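Local coordinates for Two-component insecticidal protein 16 kDa unit (Alcaligenes faecalis, PDB 5V3S), which probably acts as the aegerolysin-type 16 kDa component of a binary toxin that kills corn rootworm, by a mechanism similar to Cry34Ab1/Cry35Ab1, at residues A17-I22 and S132-N137; W40-V45 and C74-A79. All coordinates share one frame; numbering follows the deposited sequence.

Contact 1: A17-I22 and S132-N137; sequences AQWMEI and SGAMGN. Unlike the reference sequence in segment 17-22: M20 (reference Ile). Unlike the reference sequence in segment 132-137: M135 (reference Thr).
The indole of W19 lies over the backbone of G136, whose CA sits 3.8 Å from the centroid of the W19 six-membered ring and 17° off its normal, a CH-pi contact. Near the pyrrole end, NE1 of W19 meets CB of A134 at 3.4 Å. At the far end of the ring CH2 of W19 approaches ND2 of N137 at 3.6 Å, with the N137 amide turned 72° to the indole. CG of W19 stands between the backbone N and the carbonyl carbon (chi1 64°). Beneath the ring the chains pair as parallel strands: G136 N donates to W19 O (2.9 Å) and E21 N to G136 O (3.0 Å), with M20 opposite G136 and E21 opposite N137. Just before this pairing begins, the buried OE1 of Q18 stands in for a backbone carbonyl: it accepts M135 N (3.0 Å, nearly straight) in the carbonyl plane, on a lone pair, and weakly the N-H of W19. On the other face of the sheet the selenomethionines M20 and M135, both differing from the reference sequence, touch through CB and CG (3.9 Å); M20 also packs on W101 and M135 on C103, both of strand 94-103. K49 makes a cation-pi contact with W19, and E21 OE2 accepts from G47 N. This joins strands 19-27 and 136-144, neighbours in the mixed sheet of the aegerolysin fold. The weak bond of Q18 NE2 to P104 O would fix the flip of the amide, and the backbone angles of G136 suit glycine, since a CB would jam against M135 O.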
ATOM      1  N   ALA A  17       3.984 -12.136  12.782  1.00 25.86           N
ATOM      2  CA  ALA A  17       3.599 -11.183  13.787  1.00 26.70           C
ATOM      3  C   ALA A  17       3.820  -9.737  13.342  1.00 23.96           C
ATOM      4  O   ALA A  17       3.284  -8.842  13.956  1.00 26.26           O
ATOM      5  CB  ALA A  17       4.349 -11.477  15.076  1.00 24.40           C
ATOM      6  N   GLN A  18       4.664  -9.512  12.335  1.00 22.29           N
ATOM      7  CA  GLN A  18       4.792  -8.180  11.689  1.00 21.12           C
ATOM      8  C   GLN A  18       4.066  -8.252  10.343  1.00 20.36           C
ATOM      9  O   GLN A  18       4.350  -9.113   9.504  1.00 18.21           O
ATOM     10  CB  GLN A  18       6.254  -7.808  11.533  1.00 24.84           C
ATOM     11  CG  GLN A  18       6.480  -6.476  10.843  1.00 25.85           C
ATOM     12  CD  GLN A  18       5.720  -5.351  11.547  1.00 28.20           C
ATOM     13  OE1 GLN A  18       4.492  -5.317  11.541  1.00 25.27           O
ATOM     14  NE2 GLN A  18       6.455  -4.531  12.284  1.00 25.25           N
ATOM     15  N   TRP A  19       3.037  -7.417  10.177  1.00 18.55           N
ATOM     16  CA  TRP A  19       2.181  -7.576   9.031  1.00 17.95           C
ATOM     17  C   TRP A  19       1.507  -6.226   8.797  1.00 16.92           C
ATOM     18  O   TRP A  19       1.426  -5.366   9.709  1.00 15.24           O
ATOM     19  CB  TRP A  19       1.124  -8.657   9.215  1.00 19.57           C
ATOM     20  CG  TRP A  19       0.161  -8.308  10.324  1.00 21.20           C
ATOM     21  CD1 TRP A  19       0.343  -8.549  11.668  1.00 22.54           C
ATOM     22  CD2 TRP A  19      -1.115  -7.639  10.202  1.00 21.13           C
ATOM     23  NE1 TRP A  19      -0.734  -8.073  12.378  1.00 23.24           N
ATOM     24  CE2 TRP A  19      -1.640  -7.503  11.506  1.00 22.60           C
ATOM     25  CE3 TRP A  19      -1.829  -7.103   9.130  1.00 20.96           C
ATOM     26  CZ2 TRP A  19      -2.868  -6.896  11.763  1.00 24.18           C
ATOM     27  CZ3 TRP A  19      -3.084  -6.506   9.379  1.00 21.21           C
ATOM     28  CH2 TRP A  19      -3.588  -6.394  10.674  1.00 23.62           C
HETATM   29  N   MSE A  20       1.109  -6.037   7.551  1.00 16.87           N
HETATM   30  CA  MSE A  20       0.392  -4.830   7.166  1.00 15.35           C
HETATM   31  C   MSE A  20      -0.633  -5.256   6.119  1.00 13.92           C
HETATM   32  O   MSE A  20      -0.433  -6.211   5.361  1.00 12.65           O
HETATM   33  CB  MSE A  20       1.346  -3.732   6.620  1.00 15.09           C
HETATM   34  CG  MSE A  20       2.242  -4.065   5.402  1.00 17.67           C
HETATM   35 SE   MSE A  20       1.201  -3.787   3.706  0.73 18.04          SE
HETATM   36  CE  MSE A  20       1.831  -1.927   3.652  1.00 20.36           C
ATOM     37  N   GLU A  21      -1.741  -4.527   6.047  1.00 14.85           N
ATOM     38  CA  GLU A  21      -2.630  -4.651   4.909  1.00 14.95           C
ATOM     39  C   GLU A  21      -3.039  -3.243   4.538  1.00 14.96           C
ATOM     40  O   GLU A  21      -3.435  -2.504   5.404  1.00 16.42           O
ATOM     41  CB  GLU A  21      -3.889  -5.523   5.143  1.00 17.94           C
ATOM     42  CG  GLU A  21      -3.559  -6.995   5.264  1.00 20.35           C
ATOM     43  CD  GLU A  21      -4.702  -7.949   5.076  1.00 22.83           C
ATOM     44  OE1 GLU A  21      -5.831  -7.470   4.754  1.00 18.90           O
ATOM     45  OE2 GLU A  21      -4.413  -9.182   5.246  1.00 21.79           O
ATOM     46  N   ILE A  22      -2.877  -2.896   3.260  1.00 13.28           N
ATOM     47  CA  ILE A  22      -3.138  -1.536   2.782  1.00 13.02           C
ATOM     48  C   ILE A  22      -4.271  -1.603   1.732  1.00 10.73           C
ATOM     49  O   ILE A  22      -4.192  -2.340   0.788  1.00  9.98           O
ATOM     50  CB  ILE A  22      -1.878  -0.769   2.364  1.00 13.89           C
ATOM     51  CG1 ILE A  22      -2.190   0.652   2.038  1.00 14.15           C
ATOM     52  CG2 ILE A  22      -1.184  -1.368   1.193  1.00 12.86           C
ATOM     53  CD1 ILE A  22      -1.016   1.566   2.192  1.00 16.69           C
ATOM     54  N   SER A 132       2.810   1.061  17.621  1.00 41.67           N
ATOM     55  CA  SER A 132       3.542  -0.002  18.292  1.00 46.83           C
ATOM     56  C   SER A 132       3.311  -1.304  17.540  1.00 46.57           C
ATOM     57  O   SER A 132       2.493  -1.346  16.604  1.00 51.58           O
ATOM     58  CB  SER A 132       3.054  -0.146  19.739  1.00 45.48           C
ATOM     59  OG  SER A 132       3.490   0.952  20.480  1.00 43.61           O
ATOM     60  N   GLY A 133       4.054  -2.344  17.931  1.00 41.51           N
ATOM     61  CA  GLY A 133       3.775  -3.728  17.492  1.00 38.57           C
ATOM     62  C   GLY A 133       3.628  -3.866  15.977  1.00 33.72           C
ATOM     63  O   GLY A 133       4.390  -3.227  15.205  1.00 34.50           O
ATOM     64  N   ALA A 134       2.627  -4.626  15.552  1.00 27.50           N
ATOM     65  CA  ALA A 134       2.426  -4.856  14.095  1.00 27.98           C
ATOM     66  C   ALA A 134       1.894  -3.593  13.402  1.00 26.38           C
ATOM     67  O   ALA A 134       1.010  -2.886  13.927  1.00 25.86           O
ATOM     68  CB  ALA A 134       1.483  -6.028  13.841  1.00 26.91           C
HETATM   69  N   MSE A 135       2.417  -3.322  12.220  1.00 22.83           N
HETATM   70  CA  MSE A 135       1.922  -2.180  11.429  1.00 23.78           C
HETATM   71  C   MSE A 135       0.408  -2.147  11.254  1.00 19.45           C
HETATM   72  O   MSE A 135      -0.206  -1.118  11.431  1.00 18.53           O
HETATM   73  CB  MSE A 135       2.687  -2.111  10.107  1.00 23.28           C
HETATM   74  CG  MSE A 135       2.329  -0.935   9.211  1.00 25.93           C
HETATM   75 SE   MSE A 135       2.735   0.776  10.085  0.95 25.09          SE
HETATM   76  CE  MSE A 135       3.792   1.648   8.707  1.00 28.45           C
ATOM     77  N   GLY A 136      -0.210  -3.236  10.886  1.00 17.04           N
ATOM     78  CA  GLY A 136      -1.667  -3.281  10.929  1.00 17.57           C
ATOM     79  C   GLY A 136      -2.354  -2.881   9.617  1.00 15.74           C
ATOM     80  O   GLY A 136      -1.803  -3.030   8.599  1.00 13.11           O
ATOM     81  N   ASN A 137      -3.586  -2.400   9.716  1.00 17.21           N
ATOM     82  CA  ASN A 137      -4.414  -2.041   8.571  1.00 16.29           C
ATOM     83  C   ASN A 137      -4.183  -0.560   8.223  1.00 15.65           C
ATOM     84  O   ASN A 137      -4.164   0.322   9.114  1.00 14.54           O
ATOM     85  CB  ASN A 137      -5.900  -2.267   8.859  1.00 19.01           C
ATOM     86  CG  ASN A 137      -6.240  -3.729   9.147  1.00 22.28           C
ATOM     87  OD1 ASN A 137      -6.251  -4.538   8.269  1.00 24.63           O
ATOM     88  ND2 ASN A 137      -6.376  -4.080  10.423  1.00 25.47           N
TER

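Contact 2: W40-V45 and C74-A79; sequences WGKFHV and CGRENA
K42 and E77 meet in a salt bridge, NZ of K42 lying 2.6 Å from OE1 of E77 on the syn side of the carboxylate and 31° out of its plane. The lysine chain, extended beyond CG, crosses the glutamate at about a right angle. NZ also donates to K49 O and Y16 OH, three acceptors in all. Packing is tight alongside: SG of C74 touches CE of K42 (3.7 Å) and, obliquely, CD2 of H44 (3.6 Å), yet G75 O is buried without a partner. Beneath them K42 and C74 form an antiparallel hydrogen-bonded pair, K42 N to C74 O and C74 N to K42 O, both 3.1 Å. The R76 side is looser and wetter. Its guanidinium lays one face over CB of K42, 3.4 Å from NH2 of R76, and a water in the guanidinium plane, at its edge, bridges NH2 to G41 O. NH2 also forms a salt bridge to E52 of strand 52-53. This ties strand 40-44 to the end of strand 68-74 and the loop beyond. The two cations, 5.8 Å apart at K42 NZ and R76 NH1, are probably offset by E77 and E52, and the buried ammonium would tend to stay charged.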
ATOM      1  N   TRP A  40      12.303  -6.620   2.188  1.00 14.53           N
ATOM      2  CA  TRP A  40      12.137  -7.687   3.194  1.00 16.26           C
ATOM      3  C   TRP A  40      10.699  -8.138   3.219  1.00 14.01           C
ATOM      4  O   TRP A  40       9.773  -7.307   3.021  1.00 12.12           O
ATOM      5  CB  TRP A  40      12.496  -7.170   4.566  1.00 17.39           C
ATOM      6  CG  TRP A  40      13.910  -6.802   4.691  1.00 21.77           C
ATOM      7  CD1 TRP A  40      14.437  -5.574   4.551  1.00 22.58           C
ATOM      8  CD2 TRP A  40      15.021  -7.689   5.008  1.00 27.51           C
ATOM      9  NE1 TRP A  40      15.797  -5.609   4.731  1.00 26.43           N
ATOM     10  CE2 TRP A  40      16.186  -6.892   5.019  1.00 28.41           C
ATOM     11  CE3 TRP A  40      15.126  -9.056   5.264  1.00 29.82           C
ATOM     12  CZ2 TRP A  40      17.466  -7.418   5.264  1.00 33.74           C
ATOM     13  CZ3 TRP A  40      16.427  -9.604   5.553  1.00 35.27           C
ATOM     14  CH2 TRP A  40      17.568  -8.767   5.540  1.00 36.55           C
ATOM     15  N   GLY A  41      10.515  -9.416   3.519  1.00 14.05           N
ATOM     16  CA  GLY A  41       9.255 -10.065   3.629  1.00 13.21           C
ATOM     17  C   GLY A  41       8.667 -10.544   2.339  1.00 11.48           C
ATOM     18  O   GLY A  41       9.356 -10.678   1.306  1.00 12.91           O
ATOM     19  N   LYS A  42       7.365 -10.786   2.367  1.00 11.84           N
ATOM     20  CA  LYS A  42       6.656 -11.278   1.221  1.00 11.37           C
ATOM     21  C   LYS A  42       5.294 -10.591   1.044  1.00 11.06           C
ATOM     22  O   LYS A  42       4.771 -10.021   1.978  1.00 13.01           O
ATOM     23  CB  LYS A  42       6.410 -12.805   1.359  1.00 13.36           C
ATOM     24  CG  LYS A  42       5.521 -13.165   2.536  1.00 14.59           C
ATOM     25  CD  LYS A  42       5.374 -14.723   2.663  1.00 17.28           C
ATOM     26  CE  LYS A  42       4.481 -15.102   3.860  1.00 18.21           C
ATOM     27  NZ  LYS A  42       4.347 -16.599   3.893  1.00 19.74           N
ATOM     28  N   PHE A  43       4.798 -10.574  -0.174  1.00 10.49           N
ATOM     29  CA  PHE A  43       3.458 -10.176  -0.446  1.00 10.91           C
ATOM     30  C   PHE A  43       2.638 -11.450  -0.392  1.00 11.55           C
ATOM     31  O   PHE A  43       3.159 -12.545  -0.622  1.00 11.29           O
ATOM     32  CB  PHE A  43       3.315  -9.538  -1.852  1.00  9.91           C
ATOM     33  CG  PHE A  43       3.834  -8.080  -1.962  1.00  9.35           C
ATOM     34  CD1 PHE A  43       3.289  -7.089  -1.229  1.00  9.15           C
ATOM     35  CD2 PHE A  43       4.766  -7.760  -2.912  1.00 10.14           C
ATOM     36  CE1 PHE A  43       3.734  -5.795  -1.333  1.00  9.30           C
ATOM     37  CE2 PHE A  43       5.205  -6.465  -3.065  1.00  9.82           C
ATOM     38  CZ  PHE A  43       4.681  -5.479  -2.259  1.00 10.12           C
ATOM     39  N   HIS A  44       1.354 -11.286  -0.126  1.00 12.66           N
ATOM     40  CA  HIS A  44       0.413 -12.383  -0.061  1.00 13.20           C
ATOM     41  C   HIS A  44      -1.041 -11.908  -0.209  1.00 12.70           C
ATOM     42  O   HIS A  44      -1.416 -10.706  -0.010  1.00 12.11           O
ATOM     43  CB  HIS A  44       0.551 -13.229   1.247  1.00 13.17           C
ATOM     44  CG  HIS A  44       0.206 -12.456   2.459  1.00 13.15           C
ATOM     45  ND1 HIS A  44      -1.110 -12.324   2.888  1.00 12.61           N
ATOM     46  CD2 HIS A  44       0.941 -11.687   3.269  1.00 12.57           C
ATOM     47  CE1 HIS A  44      -1.142 -11.532   3.927  1.00 13.49           C
ATOM     48  NE2 HIS A  44       0.085 -11.119   4.172  1.00 14.82           N
ATOM     49  N   VAL A  45      -1.846 -12.908  -0.527  1.00 15.70           N
ATOM     50  CA  VAL A  45      -3.282 -12.715  -0.761  1.00 16.69           C
ATOM     51  C   VAL A  45      -3.828 -12.204   0.550  1.00 16.46           C
ATOM     52  O   VAL A  45      -3.534 -12.773   1.628  1.00 14.82           O
ATOM     53  CB  VAL A  45      -4.011 -14.037  -1.231  1.00 18.44           C
ATOM     54  CG1 VAL A  45      -5.526 -13.836  -1.249  1.00 20.50           C
ATOM     55  CG2 VAL A  45      -3.507 -14.483  -2.587  1.00 16.59           C
ATOM     56  N   CYS A  74       3.765  -9.482   4.901  1.00 14.46           N
ATOM     57  CA  CYS A  74       4.153  -9.825   6.247  1.00 16.32           C
ATOM     58  C   CYS A  74       5.562 -10.397   6.226  1.00 16.04           C
ATOM     59  O   CYS A  74       6.203 -10.496   5.191  1.00 15.09           O
ATOM     60  CB  CYS A  74       3.186 -10.884   6.845  1.00 16.85           C
ATOM     61  SG  CYS A  74       3.125 -12.448   5.972  1.00 19.23           S
ATOM     62  N   GLY A  75       6.063 -10.782   7.395  1.00 19.66           N
ATOM     63  CA  GLY A  75       7.357 -11.422   7.409  1.00 17.01           C
ATOM     64  C   GLY A  75       7.392 -12.754   6.719  1.00 17.92           C
ATOM     65  O   GLY A  75       6.402 -13.474   6.646  1.00 18.69           O
ATOM     66  N   ARG A  76       8.582 -13.115   6.241  1.00 20.17           N
ATOM     67  CA  ARG A  76       8.859 -14.393   5.595  1.00 21.94           C
ATOM     68  C   ARG A  76       9.237 -15.405   6.674  1.00 27.26           C
ATOM     69  O   ARG A  76      10.139 -15.190   7.478  1.00 23.53           O
ATOM     70  CB  ARG A  76      10.026 -14.272   4.574  1.00 21.25           C
ATOM     71  CG  ARG A  76      10.129 -15.511   3.728  1.00 20.73           C
ATOM     72  CD  ARG A  76      11.097 -15.342   2.622  1.00 20.08           C
ATOM     73  NE  ARG A  76      10.580 -14.410   1.611  1.00 20.51           N
ATOM     74  CZ  ARG A  76       9.649 -14.753   0.728  1.00 17.57           C
ATOM     75  NH1 ARG A  76       9.144 -15.940   0.704  1.00 16.79           N
ATOM     76  NH2 ARG A  76       9.281 -13.867  -0.229  1.00 20.93           N
ATOM     77  N   GLU A  77       8.461 -16.480   6.725  1.00 30.61           N
ATOM     78  CA  GLU A  77       8.788 -17.664   7.519  1.00 37.72           C
ATOM     79  C   GLU A  77      10.289 -18.058   7.470  1.00 36.69           C
ATOM     80  O   GLU A  77      10.835 -18.337   6.403  1.00 33.79           O
ATOM     81  CB  GLU A  77       7.873 -18.837   7.086  1.00 39.62           C
ATOM     82  CG  GLU A  77       7.862 -19.124   5.582  1.00 45.76           C
ATOM     83  CD  GLU A  77       7.106 -18.092   4.735  1.00 42.26           C
ATOM     84  OE1 GLU A  77       6.492 -17.189   5.301  1.00 50.87           O
ATOM     85  OE2 GLU A  77       7.123 -18.186   3.495  1.00 53.49           O
ATOM     86  N   ASN A  78      10.924 -18.099   8.643  1.00 43.29           N
ATOM     87  CA  ASN A  78      12.353 -18.445   8.830  1.00 46.36           C
ATOM     88  C   ASN A  78      13.292 -17.648   7.978  1.00 48.62           C
ATOM     89  O   ASN A  78      14.154 -18.200   7.288  1.00 47.00           O
ATOM     90  CB  ASN A  78      12.623 -19.933   8.593  1.00 44.68           C
ATOM     91  CG  ASN A  78      12.580 -20.727   9.870  1.00 49.07           C
ATOM     92  OD1 ASN A  78      13.195 -20.342  10.868  1.00 51.60           O
ATOM     93  ND2 ASN A  78      11.859 -21.839   9.855  1.00 50.47           N
ATOM     94  N   ALA A  79      13.130 -16.342   8.036  1.00 51.03           N
ATOM     95  CA  ALA A  79      13.967 -15.487   7.254  1.00 49.16           C
ATOM     96  C   ALA A  79      13.860 -14.081   7.783  1.00 51.52           C
ATOM     97  O   ALA A  79      14.648 -13.683   8.667  1.00 51.57           O
ATOM     98  CB  ALA A  79      13.579 -15.567   5.776  1.00 54.13           C
TER
HETATM   99  O   HOH W   1      10.326 -11.470  -1.018  1.00 31.76           O

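From the N terminus the chain leaves helix 10-16 and enters strand 19-27 through 17-22, whose partner 132-137 comes 110 residues later; contact 1 thus closes a long loop that includes the whole second sheet. Contact 2 is nested inside it, closing a short loop of 28 residues between 40-45 and 74-79. Both lie on the mixed sheet, in which strand 68-74 runs between strands 40-44 and 19-27. The contacts touch there: G75 N lies 3.2 Å from Q18 O, a probable hydrogen bond, and CB of W19 packs on CB of C74. Together they connect strands 40-44, 68-74, 19-27 and 136-144 in sequence across the sheet.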